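PDB 2NQL: Isomerase/lactonizing enzyme from Agrobacterium fabrum str. C58, which is an enolase-superfamily protein of the mandelate racemase/muconate lactonizing enzyme family and binds a sodium ion in its barrel domain. Local coordinates for residues F180-F185 / D235-E240; L171-Q176 / R202-P207; F185-A190 / I211-H216. All coordinates share one frame; numbering follows the deposited sequence. Where two conformers were deposited one is given.

In the fold
Following the chain from the N terminus, helix 165-177 leads into strand 182-186, helix 194-205, strand 210-214 and, after helix 221-231, strand 239-240, all in the barrel domain. Interaction 2 closes the first loop, packing helix 165-177 against the end of helix 194-205 on the outside of the barrel. Interaction 1 opens on strand 182-186, inside that loop, and closes at 235-240, so the two cross. Interaction 3 pairs strand 182-186 with its neighbour 210-214; it crosses interaction 2 and is nested within interaction 1, sharing Phe-185. Strand 210-214 thus lies between the two strands of interaction 1, while Phe-183 reaches outward to Leu-205 of interaction 2.

Interaction 1 (F180-F185 / D235-E240); sequences FNAFKF and DPWFAE. With NA (sodium ion), chain G.
A salt bridge joins the two segments near their C-terminal ends: Lys-184 NZ lies 2.7 Å from Glu-240 OE1 and donates to its syn lone pair. The lysine leaves the backbone with CG anti to N and bends at chi3 (80°), so that its tip crosses the glutamate chain at about a right angle. Tyr-156 and Gln-287 add hydrogen bonds to Lys-184 NZ and Glu-240 OE1, respectively.

Metal coordination takes the other carboxylate oxygen, Glu-240 OE2, which is 2.3 Å from the sodium ion; Glu-266 and two waters also bind it. With ammonium on one oxygen and cation on the other, the carboxylate is probably held ionised. Strands 182-186 and 239-240 belong to the parallel barrel of the enolase-type C-terminal domain and flank strand 210-214, so no backbone hydrogen bond joins them directly and side chains carry most of the contact.

Packing contacts lie further back toward the N-terminal ends. Ala-182 CB approaches Trp-237 CZ3 obliquely at 3.7 Å. Phe-238 CE2 lies over the centre of the Trp-237 ring, and Phe-238 CE1 meets Lys-184 CD at 4.1 Å. A backbone oxygen, Phe-183 O, sits at the indole edge near its plane, 3.8 Å from Trp-237 CE3.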
loop_
_atom_site.group_PDB
_atom_site.type_symbol
_atom_site.label_atom_id
_atom_site.label_comp_id
_atom_site.label_asym_id
_atom_site.label_seq_id
_atom_site.Cartn_x
_atom_site.Cartn_y
_atom_site.Cartn_z
ATOM N N PHE A 180 -33.724 -11.965 -10.024
ATOM C CA PHE A 180 -32.664 -11.946 -9.029
ATOM C C PHE A 180 -33.231 -12.429 -7.706
ATOM O O PHE A 180 -34.374 -12.127 -7.366
ATOM C CB PHE A 180 -32.043 -10.537 -8.940
ATOM C CG PHE A 180 -31.275 -10.149 -10.186
ATOM C CD1 PHE A 180 -29.868 -10.234 -10.219
ATOM C CD2 PHE A 180 -31.943 -9.713 -11.326
ATOM C CE1 PHE A 180 -29.163 -9.887 -11.371
ATOM C CE2 PHE A 180 -31.256 -9.376 -12.495
ATOM C CZ PHE A 180 -29.862 -9.468 -12.523
ATOM N N ASN A 181 -32.443 -13.218 -6.991
ATOM C CA ASN A 181 -32.857 -13.816 -5.733
ATOM C C ASN A 181 -31.952 -13.423 -4.570
ATOM O O ASN A 181 -32.189 -13.809 -3.421
ATOM C CB ASN A 181 -32.892 -15.342 -5.874
ATOM C CG ASN A 181 -33.939 -15.814 -6.867
ATOM O OD1 ASN A 181 -33.628 -16.540 -7.814
ATOM N ND2 ASN A 181 -35.186 -15.407 -6.654
ATOM N N ALA A 182 -30.905 -12.664 -4.880
ATOM C CA ALA A 182 -29.907 -12.296 -3.897
ATOM C C ALA A 182 -29.594 -10.799 -3.989
ATOM O O ALA A 182 -29.557 -10.225 -5.086
ATOM C CB ALA A 182 -28.660 -13.173 -4.055
ATOM N N PHE A 183 -29.460 -10.168 -2.820
ATOM C CA PHE A 183 -29.495 -8.711 -2.665
ATOM C C PHE A 183 -28.538 -8.308 -1.558
ATOM O O PHE A 183 -28.307 -9.073 -0.607
ATOM C CB PHE A 183 -30.907 -8.221 -2.265
ATOM C CG PHE A 183 -31.980 -8.629 -3.229
ATOM C CD1 PHE A 183 -32.312 -7.803 -4.308
ATOM C CD2 PHE A 183 -32.623 -9.869 -3.088
ATOM C CE1 PHE A 183 -33.298 -8.188 -5.230
ATOM C CE2 PHE A 183 -33.595 -10.276 -4.016
ATOM C CZ PHE A 183 -33.939 -9.439 -5.074
ATOM N N LYS A 184 -28.003 -7.094 -1.661
ATOM C CA LYS A 184 -27.191 -6.547 -0.579
ATOM C C LYS A 184 -27.538 -5.084 -0.396
ATOM O O LYS A 184 -27.730 -4.359 -1.386
ATOM C CB LYS A 184 -25.683 -6.753 -0.867
ATOM C CG LYS A 184 -24.764 -6.247 0.251
ATOM C CD LYS A 184 -23.282 -6.545 -0.039
ATOM C CE LYS A 184 -22.678 -5.544 -1.010
ATOM N NZ LYS A 184 -21.309 -5.975 -1.353
ATOM N N PHE A 185 -27.616 -4.646 0.861
ATOM C CA PHE A 185 -27.852 -3.237 1.156
ATOM C C PHE A 185 -26.709 -2.654 1.977
ATOM O O PHE A 185 -26.013 -3.391 2.687
ATOM C CB PHE A 185 -29.209 -3.030 1.852
ATOM C CG PHE A 185 -29.222 -3.441 3.294
ATOM C CD1 PHE A 185 -28.961 -2.508 4.308
ATOM C CD2 PHE A 185 -29.484 -4.765 3.651
ATOM C CE1 PHE A 185 -28.963 -2.897 5.657
ATOM C CE2 PHE A 185 -29.471 -5.163 5.008
ATOM C CZ PHE A 185 -29.217 -4.222 6.003
ATOM N N ASP A 235 -32.623 -13.014 9.236
ATOM C CA ASP A 235 -31.848 -13.967 8.434
ATOM C C ASP A 235 -30.880 -13.290 7.417
ATOM O O ASP A 235 -31.067 -13.420 6.202
ATOM C CB ASP A 235 -32.786 -14.964 7.731
ATOM C CG ASP A 235 -32.041 -16.135 7.097
ATOM O OD1 ASP A 235 -31.083 -16.641 7.718
ATOM O OD2 ASP A 235 -32.420 -16.540 5.969
ATOM N N PRO A 236 -29.866 -12.555 7.912
ATOM C CA PRO A 236 -28.861 -12.035 6.975
ATOM C C PRO A 236 -28.023 -13.122 6.312
ATOM O O PRO A 236 -27.547 -14.063 6.968
ATOM C CB PRO A 236 -27.995 -11.116 7.853
ATOM C CG PRO A 236 -28.146 -11.642 9.227
ATOM C CD PRO A 236 -29.562 -12.163 9.301
ATOM N N TRP A 237 -27.863 -12.979 4.998
ATOM C CA TRP A 237 -27.038 -13.868 4.192
ATOM C C TRP A 237 -25.582 -13.809 4.649
ATOM O O TRP A 237 -24.984 -14.844 4.955
ATOM C CB TRP A 237 -27.198 -13.437 2.725
ATOM C CG TRP A 237 -26.351 -14.080 1.673
ATOM C CD1 TRP A 237 -25.692 -15.274 1.725
ATOM C CD2 TRP A 237 -26.122 -13.547 0.374
ATOM N NE1 TRP A 237 -25.044 -15.510 0.530
ATOM C CE2 TRP A 237 -25.296 -14.463 -0.317
ATOM C CE3 TRP A 237 -26.527 -12.363 -0.275
ATOM C CZ2 TRP A 237 -24.849 -14.230 -1.615
ATOM C CZ3 TRP A 237 -26.096 -12.133 -1.579
ATOM C CH2 TRP A 237 -25.276 -13.076 -2.242
ATOM N N PHE A 238 -25.021 -12.604 4.683
ATOM C CA PHE A 238 -23.733 -12.369 5.319
ATOM C C PHE A 238 -23.649 -10.944 5.855
ATOM O O PHE A 238 -24.434 -10.066 5.446
ATOM C CB PHE A 238 -22.559 -12.720 4.390
ATOM C CG PHE A 238 -22.544 -11.962 3.070
ATOM C CD1 PHE A 238 -22.039 -10.660 2.994
ATOM C CD2 PHE A 238 -22.993 -12.569 1.899
ATOM C CE1 PHE A 238 -21.989 -9.960 1.770
ATOM C CE2 PHE A 238 -22.954 -11.887 0.668
ATOM C CZ PHE A 238 -22.461 -10.565 0.609
ATOM N N ALA A 239 -22.703 -10.722 6.767
ATOM C CA ALA A 239 -22.365 -9.384 7.244
ATOM C C ALA A 239 -20.989 -9.064 6.679
ATOM O O ALA A 239 -20.028 -9.772 6.948
ATOM C CB ALA A 239 -22.353 -9.338 8.783
ATOM N N GLU A 240 -20.928 -8.028 5.850
ATOM C CA GLU A 240 -19.692 -7.697 5.138
ATOM C C GLU A 240 -18.990 -6.529 5.842
ATOM O O GLU A 240 -19.654 -5.590 6.292
ATOM C CB GLU A 240 -20.014 -7.377 3.674
ATOM C CG GLU A 240 -18.973 -6.528 2.969
ATOM C CD GLU A 240 -19.384 -6.152 1.561
ATOM O OE1 GLU A 240 -20.285 -6.790 0.991
ATOM O OE2 GLU A 240 -18.754 -5.243 0.968
HETATM NA NA NA G . -17.446 -5.792 -0.799
HETATM O O HOH W 1 -15.459 -6.836 1.055
HETATM O O HOH W 2 -18.659 -7.028 -2.420
#

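Interaction 2 (L171-Q176 / R202-P207); sequences LAKYWQ and RQVLGP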
loop_
_atom_site.group_PDB
_atom_site.type_symbol
_atom_site.label_atom_id
_atom_site.label_comp_id
_atom_site.label_asym_id
_atom_site.label_seq_id
_atom_site.Cartn_x
_atom_site.Cartn_y
_atom_site.Cartn_z
ATOM N N LEU A 171 -37.582 -0.838 -5.285
ATOM C CA LEU A 171 -36.496 -1.114 -6.203
ATOM C C LEU A 171 -35.975 -2.551 -6.103
ATOM O O LEU A 171 -35.697 -3.185 -7.126
ATOM C CB LEU A 171 -35.386 -0.077 -6.033
ATOM C CG LEU A 171 -34.426 0.130 -7.202
ATOM C CD1 LEU A 171 -35.161 0.482 -8.507
ATOM C CD2 LEU A 171 -33.473 1.245 -6.824
ATOM N N ALA A 172 -35.869 -3.080 -4.882
ATOM C CA ALA A 172 -35.403 -4.451 -4.686
ATOM C C ALA A 172 -36.422 -5.422 -5.274
ATOM O O ALA A 172 -36.055 -6.409 -5.922
ATOM C CB ALA A 172 -35.157 -4.752 -3.170
ATOM N N LYS A 173 -37.702 -5.122 -5.071
ATOM C CA LYS A 173 -38.763 -5.997 -5.566
ATOM C C LYS A 173 -38.783 -5.999 -7.085
ATOM O O LYS A 173 -39.027 -7.045 -7.702
ATOM C CB LYS A 173 -40.123 -5.545 -5.020
ATOM C CG LYS A 173 -41.268 -6.552 -5.237
ATOM C CD LYS A 173 -42.594 -5.947 -4.733
ATOM C CE LYS A 173 -43.801 -6.778 -5.161
ATOM N NZ LYS A 173 -43.801 -8.125 -4.516
ATOM N N TYR A 174 -38.550 -4.823 -7.680
ATOM C CA TYR A 174 -38.425 -4.701 -9.127
ATOM C C TYR A 174 -37.346 -5.645 -9.671
ATOM O O TYR A 174 -37.570 -6.371 -10.665
ATOM C CB TYR A 174 -38.116 -3.246 -9.513
ATOM C CG TYR A 174 -37.803 -3.073 -10.980
ATOM C CD1 TYR A 174 -38.828 -3.031 -11.931
ATOM C CD2 TYR A 174 -36.481 -3.004 -11.423
ATOM C CE1 TYR A 174 -38.533 -2.893 -13.298
ATOM C CE2 TYR A 174 -36.181 -2.872 -12.772
ATOM C CZ TYR A 174 -37.202 -2.826 -13.693
ATOM O OH TYR A 174 -36.881 -2.694 -15.000
ATOM N N TRP A 175 -36.181 -5.630 -9.021
ATOM C CA TRP A 175 -35.093 -6.536 -9.385
ATOM C C TRP A 175 -35.392 -8.011 -9.129
ATOM O O TRP A 175 -35.010 -8.858 -9.939
ATOM C CB TRP A 175 -33.740 -6.068 -8.787
ATOM C CG TRP A 175 -33.235 -4.886 -9.578
ATOM C CD1 TRP A 175 -33.351 -3.554 -9.250
ATOM C CD2 TRP A 175 -32.649 -4.925 -10.883
ATOM N NE1 TRP A 175 -32.845 -2.775 -10.260
ATOM C CE2 TRP A 175 -32.412 -3.585 -11.275
ATOM C CE3 TRP A 175 -32.277 -5.964 -11.752
ATOM C CZ2 TRP A 175 -31.825 -3.252 -12.508
ATOM C CZ3 TRP A 175 -31.694 -5.630 -12.989
ATOM C CH2 TRP A 175 -31.471 -4.289 -13.345
ATOM N N GLN A 176 -36.103 -8.305 -8.037
ATOM C CA GLN A 176 -36.586 -9.663 -7.771
ATOM C C GLN A 176 -37.471 -10.171 -8.918
ATOM O O GLN A 176 -37.328 -11.319 -9.353
ATOM C CB GLN A 176 -37.345 -9.735 -6.438
ATOM C CG GLN A 176 -37.632 -11.162 -5.959
ATOM C CD GLN A 176 -38.422 -11.198 -4.668
ATOM O OE1 GLN A 176 -39.450 -10.531 -4.542
ATOM N NE2 GLN A 176 -37.946 -11.980 -3.700
ATOM N N ARG A 202 -36.730 -7.963 4.047
ATOM C CA ARG A 202 -37.216 -9.324 4.321
ATOM C C ARG A 202 -38.747 -9.447 4.108
ATOM O O ARG A 202 -39.220 -10.424 3.513
ATOM C CB ARG A 202 -36.824 -9.746 5.753
ATOM C CG ARG A 202 -37.228 -11.159 6.169
ATOM C CD ARG A 202 -36.736 -12.209 5.169
ATOM N NE ARG A 202 -35.286 -12.381 5.246
ATOM C CZ ARG A 202 -34.530 -12.871 4.264
ATOM N NH1 ARG A 202 -35.072 -13.208 3.095
ATOM N NH2 ARG A 202 -33.218 -12.989 4.440
ATOM N N GLN A 203 -39.488 -8.441 4.576
ATOM C CA GLN A 203 -40.944 -8.378 4.410
ATOM C C GLN A 203 -41.330 -8.246 2.940
ATOM O O GLN A 203 -42.168 -9.005 2.435
ATOM C CB GLN A 203 -41.506 -7.208 5.225
ATOM C CG GLN A 203 -42.999 -7.267 5.465
ATOM C CD GLN A 203 -43.714 -6.071 4.876
ATOM O OE1 GLN A 203 -43.830 -5.936 3.655
ATOM N NE2 GLN A 203 -44.198 -5.188 5.746
ATOM N N VAL A 204 -40.696 -7.296 2.251
ATOM C CA VAL A 204 -40.918 -7.094 0.824
ATOM C C VAL A 204 -40.527 -8.309 -0.023
ATOM O O VAL A 204 -41.324 -8.767 -0.852
ATOM C CB VAL A 204 -40.250 -5.785 0.328
ATOM C CG1 VAL A 204 -40.206 -5.711 -1.213
ATOM C CG2 VAL A 204 -40.989 -4.573 0.907
ATOM N N LEU A 205 -39.335 -8.860 0.212
ATOM C CA LEU A 205 -38.784 -9.901 -0.678
ATOM C C LEU A 205 -39.165 -11.336 -0.319
ATOM O O LEU A 205 -39.079 -12.234 -1.163
ATOM C CB LEU A 205 -37.256 -9.781 -0.792
ATOM C CG LEU A 205 -36.752 -8.430 -1.336
ATOM C CD1 LEU A 205 -35.237 -8.282 -1.083
ATOM C CD2 LEU A 205 -37.067 -8.286 -2.829
ATOM N N GLY A 206 -39.600 -11.558 0.913
ATOM C CA GLY A 206 -40.001 -12.914 1.314
ATOM C C GLY A 206 -38.841 -13.696 1.916
ATOM O O GLY A 206 -37.681 -13.255 1.840
ATOM N N PRO A 207 -39.135 -14.858 2.542
ATOM C CA PRO A 207 -38.105 -15.602 3.287
ATOM C C PRO A 207 -37.065 -16.306 2.420
ATOM O O PRO A 207 -35.994 -16.655 2.918
ATOM C CB PRO A 207 -38.922 -16.628 4.095
ATOM C CG PRO A 207 -40.155 -16.854 3.268
ATOM C CD PRO A 207 -40.459 -15.511 2.628
HETATM O O HOH W 3 -43.716 -7.581 -1.665
HETATM O O HOH W 4 -41.541 -10.666 -2.892
#
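One direct hydrogen bond joins the two helices: Gln-176 NE2 donates to Leu-205 O over 2.8 Å, nearly straight at 172°. The acceptor lies only 2° out of the amide plane, and the donor arrives on a carbonyl lone pair. Gln-176 reaches this far because its chain is extended, with CG anti to the backbone N (chi1 -168°).

Two waters add bridges, both donating to Val-204 O. One accepts from Lys-173 NZ; the other also donates to Gln-176 OE1, at 2.7 Å from that oxygen, so both ends of the glutamine amide are engaged.

These are neighbouring helices on the outer layer of the (beta/alpha) barrel, separated in sequence by strand 182-186, whose Phe-183 packs beneath Leu-205 and Gln-176.

Van der Waals contacts centre on Leu-205. Its CD2 reaches Ala-172 CB at 4.0 Å, and the same methyl, Leu-205 CD2, packs on the glutamine amide 3.7 Å from Gln-176 OE1, the two chains running past each other in opposite directions. At the exposed rim, Lys-173 CB touches Val-204 CG1 at 3.8 Å.

The helix end is tied within its own segment, where Arg-202 NH1 donates in its guanidinium plane to Gly-206 O, 2.9 Å away.

Interaction 3 (F185-A190 / I211-H216); sequences FATPVA and IAADMH. With SO4 (sulfate ion), chain D.
The Phe-185 ring has Ala-213 CA over one face, 4.0 Å above the plane and offset toward the rim, and Ile-211 CG2 at its edge, 4.1 Å from Phe-185 CD2; the second flat group, the His-216 imidazole, meets a sulfate oxygen at its edge. Both rings belong to the parallel pairing of a beta-alpha-beta unit, strand 182-186, helix 194-205 and strand 210-214, in the barrel of the enolase-type domain.

Phe-185 CG occupies the crowded position between backbone N and carbonyl carbon (chi1 75°), which brings the ring back over the neighbouring strand. Glu-197 of helix 194-205 and Met-231 of helix 221-231 also touch the Phe-185 side chain, on the side of the sheet facing the outer helices.

Phe-185 pairs with Ala-213 and Ala-186 with Asp-214. Phe-185 N donates to Ala-212 O, and Phe-185 O accepts from Asp-214 N at 2.9 Å, nearly along the C=O axis. Thr-187 N then donates to Asp-214 O at 3.0 Å, almost straight at 178°, and carries the ladder into the turn that follows the strand. Beyond it, Pro-188 CD rests 4.0 Å from His-216 CB, the proline crossing the histidine at about a right angle.

Asp-214 and Ala-186 share the opposite face of the sheet from Phe-185, the side on which Glu-240 lies beside Asp-214. The Asp-214 carboxylate holds the imidazole: His-216 ND1 donates to Asp-214 OD2 at 2.9 Å, meeting that oxygen from above the carboxylate plane, 49° out of it. This bond helps to fix the ring's rotation. Across the ring, His-216 NE2 donates to sulfate O2 over 2.8 Å.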
loop_
_atom_site.group_PDB
_atom_site.type_symbol
_atom_site.label_atom_id
_atom_site.label_comp_id
_atom_site.label_asym_id
_atom_site.label_seq_id
_atom_site.Cartn_x
_atom_site.Cartn_y
_atom_site.Cartn_z
ATOM N N PHE A 185 -27.616 -4.646 0.861
ATOM C CA PHE A 185 -27.852 -3.237 1.156
ATOM C C PHE A 185 -26.709 -2.654 1.977
ATOM O O PHE A 185 -26.013 -3.391 2.687
ATOM C CB PHE A 185 -29.209 -3.030 1.852
ATOM C CG PHE A 185 -29.222 -3.441 3.294
ATOM C CD1 PHE A 185 -28.961 -2.508 4.308
ATOM C CD2 PHE A 185 -29.484 -4.765 3.651
ATOM C CE1 PHE A 185 -28.963 -2.897 5.657
ATOM C CE2 PHE A 185 -29.471 -5.163 5.008
ATOM C CZ PHE A 185 -29.217 -4.222 6.003
ATOM N N ALA A 186 -26.535 -1.336 1.896
ATOM C CA ALA A 186 -25.456 -0.671 2.631
ATOM C C ALA A 186 -26.038 0.025 3.853
ATOM O O ALA A 186 -26.989 0.805 3.750
ATOM C CB ALA A 186 -24.709 0.326 1.729
ATOM N N THR A 187 -25.487 -0.303 5.017
ATOM C CA THR A 187 -26.021 0.164 6.300
ATOM C C THR A 187 -26.070 1.692 6.554
ATOM O O THR A 187 -27.005 2.149 7.223
ATOM C CB THR A 187 -25.422 -0.609 7.512
ATOM O OG1 THR A 187 -24.010 -0.353 7.598
ATOM C CG2 THR A 187 -25.618 -2.099 7.342
ATOM N N PRO A 188 -25.088 2.485 6.032
ATOM C CA PRO A 188 -25.238 3.962 6.080
ATOM C C PRO A 188 -26.433 4.586 5.334
ATOM O O PRO A 188 -26.865 5.691 5.696
ATOM C CB PRO A 188 -23.923 4.472 5.461
ATOM C CG PRO A 188 -22.946 3.349 5.649
ATOM C CD PRO A 188 -23.774 2.115 5.448
ATOM N N VAL A 189 -26.943 3.903 4.305
ATOM C CA VAL A 189 -28.135 4.344 3.552
ATOM C C VAL A 189 -29.399 4.302 4.435
ATOM O O VAL A 189 -30.325 5.101 4.265
ATOM C CB VAL A 189 -28.301 3.503 2.239
ATOM C CG1 VAL A 189 -29.425 4.024 1.360
ATOM C CG2 VAL A 189 -26.992 3.507 1.433
ATOM N N ALA A 190 -29.386 3.400 5.416
ATOM C CA ALA A 190 -30.541 3.058 6.243
ATOM C C ALA A 190 -30.814 4.029 7.420
ATOM O O ALA A 190 -30.169 3.933 8.476
ATOM C CB ALA A 190 -30.347 1.641 6.764
ATOM N N ILE A 211 -30.388 -11.821 1.576
ATOM C CA ILE A 211 -30.270 -10.385 1.878
ATOM C C ILE A 211 -29.048 -10.184 2.774
ATOM O O ILE A 211 -29.074 -10.473 3.967
ATOM C CB ILE A 211 -31.539 -9.797 2.556
ATOM C CG1 ILE A 211 -32.812 -10.174 1.770
ATOM C CG2 ILE A 211 -31.444 -8.244 2.647
ATOM C CD1 ILE A 211 -34.136 -9.804 2.493
ATOM N N ALA A 212 -27.983 -9.656 2.182
ATOM C CA ALA A 212 -26.759 -9.349 2.916
ATOM C C ALA A 212 -26.670 -7.891 3.353
ATOM O O ALA A 212 -27.285 -6.991 2.747
ATOM C CB ALA A 212 -25.543 -9.716 2.045
ATOM N N ALA A 213 -25.862 -7.662 4.387
ATOM C CA ALA A 213 -25.625 -6.326 4.909
ATOM C C ALA A 213 -24.170 -5.934 4.752
ATOM O O ALA A 213 -23.283 -6.594 5.296
ATOM C CB ALA A 213 -26.015 -6.241 6.375
ATOM N N ASP A 214 -23.946 -4.857 4.005
ATOM C CA ASP A 214 -22.624 -4.234 3.956
ATOM C C ASP A 214 -22.503 -3.210 5.104
ATOM O O ASP A 214 -23.087 -2.109 5.082
ATOM C CB ASP A 214 -22.364 -3.619 2.570
ATOM C CG ASP A 214 -21.052 -2.810 2.509
ATOM O OD1 ASP A 214 -20.157 -3.015 3.365
ATOM O OD2 ASP A 214 -20.928 -1.951 1.608
ATOM N N MET A 215 -21.712 -3.593 6.092
ATOM C CA MET A 215 -21.593 -2.842 7.325
ATOM C C MET A 215 -20.587 -1.715 7.219
ATOM O O MET A 215 -20.490 -0.881 8.128
ATOM C CB MET A 215 -21.234 -3.779 8.470
ATOM C CG MET A 215 -22.387 -4.716 8.806
ATOM S SD MET A 215 -21.974 -5.710 10.231
ATOM C CE MET A 215 -22.227 -4.476 11.518
ATOM N N HIS A 216 -19.839 -1.698 6.109
ATOM C CA HIS A 216 -19.140 -0.510 5.658
ATOM C C HIS A 216 -18.157 -0.002 6.709
ATOM O O HIS A 216 -18.013 1.211 6.889
ATOM C CB HIS A 216 -20.130 0.591 5.271
ATOM C CG HIS A 216 -19.852 1.205 3.943
ATOM N ND1 HIS A 216 -20.298 0.653 2.762
ATOM C CD2 HIS A 216 -19.155 2.315 3.604
ATOM C CE1 HIS A 216 -19.895 1.402 1.752
ATOM N NE2 HIS A 216 -19.199 2.416 2.236
HETATM S S SO4 D . -17.528 2.773 -1.113
HETATM O O1 SO4 D . -16.105 3.075 -0.977
HETATM O O2 SO4 D . -18.235 3.585 -0.117
HETATM O O3 SO4 D . -18.003 3.105 -2.451
HETATM O O4 SO4 D . -17.735 1.355 -0.845
#